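Local coordinates for protein citryl-spermidine/3,4-dihydroxybenzoyl-citryl-spermidine:spermidine ligase (Bacillus anthracis, PDB 3TO3) that catalyses the ATP-dependent condensation of spermidine with citryl-spermidine intermediates during biosynthesis of the siderophore petrobactin, at residues T42-E47 with L53-G58; K216-E221 with K294-K299. All blocks are in the same frame, centred on the assembly; numbering follows the deposited sequence.

Contact 1 (T42-E47 with L53-G58); sequences TPARIE and LFLIQG
Ala44 and Leu55 face each other as a hydrogen-bonded antiparallel pair, and Ile46 and Leu53 form a second, so four backbone bonds join 42-47 to 53-58. The bond from Ala44 N to Leu55 O, 3.1 Å, is the most bent, at 140° at the hydrogen, whereas the one from Ile46 N to Leu53 O is nearly straight at 173°. Between the two pairs, Arg45 and Phe54 make a non-hydrogen-bonded pair. There Phe54 CA directs a CA-H...O contact at Ala44 O, and Arg45 CA directs another at Leu53 O.

These are the strands of a beta hairpin at the margin of an antiparallel sheet. Strand 52-59 is the inner member: its other edge bonds to strand 65-74, through Phe54 with Cys70 and Ile56 with Tyr68.

Apolar and aromatic contacts divide between the two faces. On the face covered by helix 18-37, the Phe54 ring stands beside the Arg45 side chain, both pointing the same way. Arg45 is extended from CG to NE, which carries its aliphatic part past the ring edge, with Arg45 NE 3.9 Å from Phe54 CE1. The guanidinium is turned 62° from the ring, and Phe54 CE1 sits over the rim of one of its faces. Pro43 CG reaches the same edge at Phe54 CD1, 3.8 Å away, while Pro43 CB packs on Ile56 CG1. Ile36 of the helix touches both Arg45 and Phe54.

The other face carries Ala44, Ile46, Leu53 and Leu55. Here the end of the Ile46 side chain passes slantwise over that of Leu55, the two CD1 atoms 4.0 Å apart, and Ala44 CB meets Leu55 CB at 4.2 Å.

The charge of Arg45 is answered through NH1 by a salt bridge to Glu74.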
loop_
_atom_site.group_PDB
_atom_site.type_symbol
_atom_site.label_atom_id
_atom_site.label_comp_id
_atom_site.label_asym_id
_atom_site.label_seq_id
_atom_site.Cartn_x
_atom_site.Cartn_y
_atom_site.Cartn_z
ATOM N N THR B 42 5.088 8.634 -30.701
ATOM C CA THR B 42 5.661 9.292 -31.870
ATOM C C THR B 42 4.540 10.045 -32.581
ATOM O O THR B 42 4.013 9.597 -33.580
ATOM C CB THR B 42 6.352 8.259 -32.800
ATOM O OG1 THR B 42 5.468 7.153 -33.014
ATOM C CG2 THR B 42 7.651 7.695 -32.142
ATOM N N PRO B 43 4.169 11.205 -32.049
ATOM C CA PRO B 43 3.041 11.938 -32.632
ATOM C C PRO B 43 3.372 12.416 -34.036
ATOM O O PRO B 43 4.539 12.399 -34.394
ATOM C CB PRO B 43 2.871 13.122 -31.677
ATOM C CG PRO B 43 4.228 13.291 -31.049
ATOM C CD PRO B 43 4.766 11.906 -30.899
ATOM N N ALA B 44 2.365 12.799 -34.817
ATOM C CA ALA B 44 2.597 13.554 -36.035
ATOM C C ALA B 44 3.134 14.919 -35.626
ATOM O O ALA B 44 2.726 15.446 -34.597
ATOM C CB ALA B 44 1.299 13.695 -36.872
ATOM N N ARG B 45 4.062 15.465 -36.417
ATOM C CA ARG B 45 4.650 16.775 -36.148
ATOM C C ARG B 45 4.447 17.679 -37.332
ATOM O O ARG B 45 4.986 17.415 -38.411
ATOM C CB ARG B 45 6.157 16.692 -35.849
ATOM C CG ARG B 45 6.492 16.015 -34.538
ATOM C CD ARG B 45 7.997 16.003 -34.187
ATOM N NE ARG B 45 8.236 14.936 -33.217
ATOM C CZ ARG B 45 9.288 14.836 -32.403
ATOM N NH1 ARG B 45 10.221 15.778 -32.415
ATOM N NH2 ARG B 45 9.401 13.787 -31.561
ATOM N N ILE B 46 3.679 18.750 -37.141
ATOM C CA ILE B 46 3.520 19.762 -38.184
ATOM C C ILE B 46 4.281 21.037 -37.852
ATOM O O ILE B 46 3.998 21.686 -36.850
ATOM C CB ILE B 46 2.085 20.146 -38.357
ATOM C CG1 ILE B 46 1.216 18.889 -38.403
ATOM C CG2 ILE B 46 1.968 21.018 -39.600
ATOM C CD1 ILE B 46 -0.107 19.130 -39.063
ATOM N N GLU B 47 5.242 21.401 -38.687
ATOM C CA GLU B 47 6.130 22.499 -38.328
ATOM C C GLU B 47 5.655 23.857 -38.836
ATOM O O GLU B 47 5.403 24.035 -40.019
ATOM C CB GLU B 47 7.577 22.208 -38.756
ATOM C CG GLU B 47 7.797 22.067 -40.273
ATOM C CD GLU B 47 9.228 21.650 -40.641
ATOM O OE1 GLU B 47 10.020 22.529 -41.057
ATOM O OE2 GLU B 47 9.555 20.446 -40.518
ATOM N N LEU B 53 3.149 21.740 -34.051
ATOM C CA LEU B 53 1.882 21.172 -33.590
ATOM C C LEU B 53 2.044 19.659 -33.441
ATOM O O LEU B 53 2.406 18.977 -34.397
ATOM C CB LEU B 53 0.758 21.468 -34.584
ATOM C CG LEU B 53 -0.597 20.856 -34.226
ATOM C CD1 LEU B 53 -0.991 21.238 -32.796
ATOM C CD2 LEU B 53 -1.631 21.356 -35.224
ATOM N N PHE B 54 1.798 19.131 -32.249
ATOM C CA PHE B 54 1.925 17.697 -32.039
ATOM C C PHE B 54 0.521 17.102 -32.029
ATOM O O PHE B 54 -0.351 17.597 -31.321
ATOM C CB PHE B 54 2.606 17.379 -30.701
ATOM C CG PHE B 54 4.033 17.832 -30.599
ATOM C CD1 PHE B 54 5.083 16.965 -30.925
ATOM C CD2 PHE B 54 4.343 19.100 -30.125
ATOM C CE1 PHE B 54 6.434 17.363 -30.821
ATOM C CE2 PHE B 54 5.693 19.501 -30.002
ATOM C CZ PHE B 54 6.738 18.628 -30.364
ATOM N N LEU B 55 0.312 16.049 -32.816
ATOM C CA LEU B 55 -0.959 15.333 -32.841
ATOM C C LEU B 55 -0.739 13.925 -32.347
ATOM O O LEU B 55 -0.137 13.123 -33.041
ATOM C CB LEU B 55 -1.525 15.300 -34.262
ATOM C CG LEU B 55 -1.629 16.687 -34.924
ATOM C CD1 LEU B 55 -1.919 16.672 -36.443
ATOM C CD2 LEU B 55 -2.682 17.522 -34.222
ATOM N N ILE B 56 -1.242 13.617 -31.152
ATOM C CA ILE B 56 -1.053 12.308 -30.543
ATOM C C ILE B 56 -2.293 11.446 -30.695
ATOM O O ILE B 56 -3.394 11.850 -30.320
ATOM C CB ILE B 56 -0.707 12.425 -29.036
ATOM C CG1 ILE B 56 0.518 13.287 -28.812
ATOM C CG2 ILE B 56 -0.494 11.057 -28.394
ATOM C CD1 ILE B 56 0.571 13.870 -27.390
ATOM N N GLN B 57 -2.100 10.243 -31.217
ATOM C CA GLN B 57 -3.197 9.291 -31.446
ATOM C C GLN B 57 -3.649 8.575 -30.172
ATOM O O GLN B 57 -2.834 8.219 -29.328
ATOM C CB GLN B 57 -2.738 8.229 -32.444
ATOM C CG GLN B 57 -2.484 8.735 -33.845
ATOM C CD GLN B 57 -3.745 9.281 -34.495
ATOM O OE1 GLN B 57 -4.843 8.736 -34.309
ATOM N NE2 GLN B 57 -3.598 10.374 -35.253
ATOM N N GLY B 58 -4.942 8.315 -30.058
ATOM C CA GLY B 58 -5.446 7.424 -29.016
ATOM C C GLY B 58 -6.725 6.723 -29.466
ATOM O O GLY B 58 -7.186 6.911 -30.599
#

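Contact 2 (K216-E221 with K294-K299); sequences KSEVGE and KRPYVK. With ATP (adenosine-5'-triphosphate), chain E.
Glu218, near the end of helix 208-219, receives Arg295 in a two-nitrogen, side-on salt bridge. Arg295 NE lies 2.7 Å from Glu218 OE2, on the syn side but tilted out of the carboxylate plane, while Arg295 NH2 reaches Glu218 OE1 at 3.0 Å. Both oxygens lie close to the guanidinium plane, but the carboxylate is turned 59° against it, and OE1 is met from further above the carboxylate plane. The two side chains come from opposite directions; the Glu218 chain folds at its CB-CG bond (chi2 -56°), and the Arg295 chain is bent at its second and third torsions.

This is the compact part of the contact. The ring of Pro296 closes on the carboxylate, its CD 3.4 Å from Glu218 OE2, and Tyr278 of strand 278-280 and Trp370 of strand 367-371 touch Glu218 as well. Arg295 NH1 is held by a second salt bridge, to Asp276; with acids at both NH1 and the NE/NH2 edge, the rotation of the guanidinium is probably fixed.

Around this grip the join is looser and partly carried by water. One water donates to Glu218 OE1 and to Pro296 O, linking the helix to the residue just before the strand. A second donates to Glu218 O but accepts only a weak bond from Arg295 NH2. At exposed Ser217 the join is slighter: its O lies over the rim of one guanidinium face, 3.8 Å from Arg295 NH2.

Beyond Pro296 the chain enters strand 297-306, where Lys299, an ATP-binding residue, directs NZ, less surely placed, to ATP O2B. The salt bridge thus ties helix 208-219 to the approach to a nucleotide-binding strand of the IucA/IucC synthetase fold.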
loop_
_atom_site.group_PDB
_atom_site.type_symbol
_atom_site.label_atom_id
_atom_site.label_comp_id
_atom_site.label_asym_id
_atom_site.label_seq_id
_atom_site.Cartn_x
_atom_site.Cartn_y
_atom_site.Cartn_z
ATOM N N LYS B 216 28.074 9.975 21.535
ATOM C CA LYS B 216 28.258 10.825 22.696
ATOM C C LYS B 216 27.439 12.083 22.460
ATOM O O LYS B 216 26.519 12.375 23.223
ATOM C CB LYS B 216 29.727 11.197 22.874
ATOM C CG LYS B 216 30.590 10.112 23.508
ATOM C CD LYS B 216 30.373 10.005 25.015
ATOM C CE LYS B 216 31.569 9.345 25.726
ATOM N NZ LYS B 216 31.411 9.259 27.221
ATOM N N SER B 217 27.726 12.768 21.353
ATOM C CA SER B 217 27.140 14.069 21.046
ATOM C C SER B 217 25.661 13.993 20.715
ATOM O O SER B 217 24.879 14.834 21.122
ATOM C CB SER B 217 27.851 14.663 19.836
ATOM O OG SER B 217 29.198 14.237 19.773
ATOM N N GLU B 218 25.274 12.993 19.947
ATOM C CA GLU B 218 23.920 12.969 19.424
ATOM C C GLU B 218 22.870 12.585 20.471
ATOM O O GLU B 218 21.761 13.108 20.457
ATOM C CB GLU B 218 23.834 12.081 18.167
ATOM C CG GLU B 218 24.638 12.633 17.013
ATOM C CD GLU B 218 24.218 14.071 16.683
ATOM O OE1 GLU B 218 23.012 14.286 16.387
ATOM O OE2 GLU B 218 25.082 14.982 16.753
ATOM N N VAL B 219 23.172 11.590 21.296
ATOM C CA VAL B 219 22.342 11.254 22.452
ATOM C C VAL B 219 22.618 12.058 23.743
ATOM O O VAL B 219 21.698 12.556 24.396
ATOM C CB VAL B 219 22.478 9.758 22.730
ATOM C CG1 VAL B 219 21.408 9.296 23.694
ATOM C CG2 VAL B 219 22.402 8.985 21.411
ATOM N N GLY B 220 23.899 12.215 24.071
ATOM C CA GLY B 220 24.327 12.775 25.334
ATOM C C GLY B 220 24.741 11.678 26.302
ATOM O O GLY B 220 24.150 10.606 26.300
ATOM N N GLU B 221 25.727 11.937 27.154
ATOM C CA GLU B 221 26.172 10.889 28.063
ATOM C C GLU B 221 25.080 10.549 29.053
ATOM O O GLU B 221 24.936 9.395 29.437
ATOM C CB GLU B 221 27.429 11.282 28.841
ATOM C CG GLU B 221 28.709 11.251 28.051
ATOM C CD GLU B 221 29.024 12.592 27.438
ATOM O OE1 GLU B 221 28.066 13.327 27.105
ATOM O OE2 GLU B 221 30.226 12.915 27.302
ATOM N N LYS B 294 24.491 23.525 13.747
ATOM C CA LYS B 294 25.828 23.012 13.410
ATOM C C LYS B 294 25.899 21.483 13.507
ATOM O O LYS B 294 26.788 20.849 12.946
ATOM C CB LYS B 294 26.911 23.639 14.290
ATOM C CG LYS B 294 26.908 25.167 14.314
ATOM C CD LYS B 294 27.389 25.755 13.001
ATOM C CE LYS B 294 27.991 27.158 13.207
ATOM N NZ LYS B 294 29.374 27.150 13.788
ATOM N N ARG B 295 24.967 20.898 14.234
ATOM C CA ARG B 295 24.926 19.457 14.354
ATOM C C ARG B 295 24.637 18.814 12.998
ATOM O O ARG B 295 24.074 19.442 12.106
ATOM C CB ARG B 295 23.887 19.083 15.390
ATOM C CG ARG B 295 24.302 19.584 16.784
ATOM C CD ARG B 295 25.095 18.513 17.510
ATOM N NE ARG B 295 24.246 17.345 17.670
ATOM C CZ ARG B 295 23.205 17.312 18.495
ATOM N NH1 ARG B 295 22.951 18.378 19.241
ATOM N NH2 ARG B 295 22.430 16.221 18.579
ATOM N N PRO B 296 25.074 17.573 12.823
ATOM C CA PRO B 296 24.931 16.868 11.546
ATOM C C PRO B 296 23.468 16.556 11.192
ATOM O O PRO B 296 22.610 16.456 12.067
ATOM C CB PRO B 296 25.684 15.546 11.795
ATOM C CG PRO B 296 25.584 15.334 13.311
ATOM C CD PRO B 296 25.699 16.744 13.872
ATOM N N TYR B 297 23.213 16.420 9.895
ATOM C CA TYR B 297 21.959 15.913 9.379
ATOM C C TYR B 297 21.890 14.413 9.608
ATOM O O TYR B 297 22.914 13.738 9.774
ATOM C CB TYR B 297 21.840 16.142 7.862
ATOM C CG TYR B 297 22.155 17.536 7.357
ATOM C CD1 TYR B 297 21.233 18.571 7.472
ATOM C CD2 TYR B 297 23.379 17.800 6.728
ATOM C CE1 TYR B 297 21.534 19.868 6.987
ATOM C CE2 TYR B 297 23.690 19.052 6.248
ATOM C CZ TYR B 297 22.769 20.093 6.377
ATOM O OH TYR B 297 23.122 21.336 5.879
ATOM N N VAL B 298 20.665 13.907 9.576
ATOM C CA VAL B 298 20.374 12.500 9.700
ATOM C C VAL B 298 19.634 12.085 8.437
ATOM O O VAL B 298 18.617 12.707 8.049
ATOM C CB VAL B 298 19.516 12.274 10.944
ATOM C CG1 VAL B 298 19.536 10.880 11.316
ATOM C CG2 VAL B 298 20.120 13.031 12.081
ATOM N N LYS B 299 20.168 11.080 7.760
ATOM C CA LYS B 299 19.488 10.505 6.615
ATOM C C LYS B 299 19.012 9.132 7.034
ATOM O O LYS B 299 19.834 8.252 7.364
ATOM C CB LYS B 299 20.399 10.436 5.384
ATOM C CG LYS B 299 19.758 9.836 4.136
ATOM C CD LYS B 299 20.668 9.981 2.915
ATOM C CE LYS B 299 19.900 9.774 1.620
ATOM N NZ LYS B 299 20.806 9.817 0.423
HETATM P PB ATP E . 18.200 11.747 -1.042
HETATM O O1B ATP E . 17.384 11.349 0.162
HETATM O O2B ATP E . 18.933 10.544 -1.575
HETATM O O3B ATP E . 19.201 12.893 -0.643
HETATM P PA ATP E . 16.171 11.499 -2.834
HETATM O O1A ATP E . 15.720 10.416 -1.873
HETATM O O2A ATP E . 16.686 10.936 -4.154
HETATM O O3A ATP E . 17.296 12.341 -2.171
HETATM O "O5'" ATP E . 14.929 12.422 -3.102
HETATM C "C5'" ATP E . 15.090 13.761 -3.387
HETATM C "C4'" ATP E . 13.984 14.426 -3.989
HETATM O "O4'" ATP E . 14.445 15.654 -4.648
HETATM C "C3'" ATP E . 13.387 13.588 -5.054
HETATM O "O3'" ATP E . 12.066 13.336 -4.769
HETATM C "C2'" ATP E . 13.524 14.386 -6.286
HETATM O "O2'" ATP E . 12.441 14.218 -7.099
HETATM C "C1'" ATP E . 13.604 15.776 -5.755
HETATM N N9 ATP E . 14.063 16.773 -6.684
HETATM C C8 ATP E . 13.422 17.930 -6.923
HETATM N N7 ATP E . 14.130 18.612 -7.834
HETATM C C5 ATP E . 15.228 17.899 -8.174
HETATM C C6 ATP E . 16.291 18.134 -9.058
HETATM N N6 ATP E . 16.323 19.353 -9.818
HETATM N N1 ATP E . 17.266 17.203 -9.178
HETATM C C2 ATP E . 17.216 16.064 -8.457
HETATM N N3 ATP E . 16.203 15.808 -7.599
HETATM C C4 ATP E . 15.195 16.705 -7.435
HETATM O O HOH W 1 21.900 16.195 14.624
HETATM O O HOH W 2 21.090 15.987 21.632
#

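In the fold
The two contacts lie on opposite sides of the chain's centre, their own centres 55 Å apart and their nearest atoms about 34 Å apart, so neither touches the other. They follow in series along the chain: the hairpin of contact 1 closes well before contact 2 opens. Contact 1, whose centre is about 32 Å from the centre of the chain, belongs to the antiparallel sheet of the N-terminal part and lies away from the nucleotide. Contact 2, whose centre is about 24 Å from the centre of the chain, links a helix to the mixed sheet. Its own salt bridge also lies away from the ATP site, but strand 297-306 continues from it to Lys299, which shares the pocket with Ser283, Arg285, Arg311 and Tyr391.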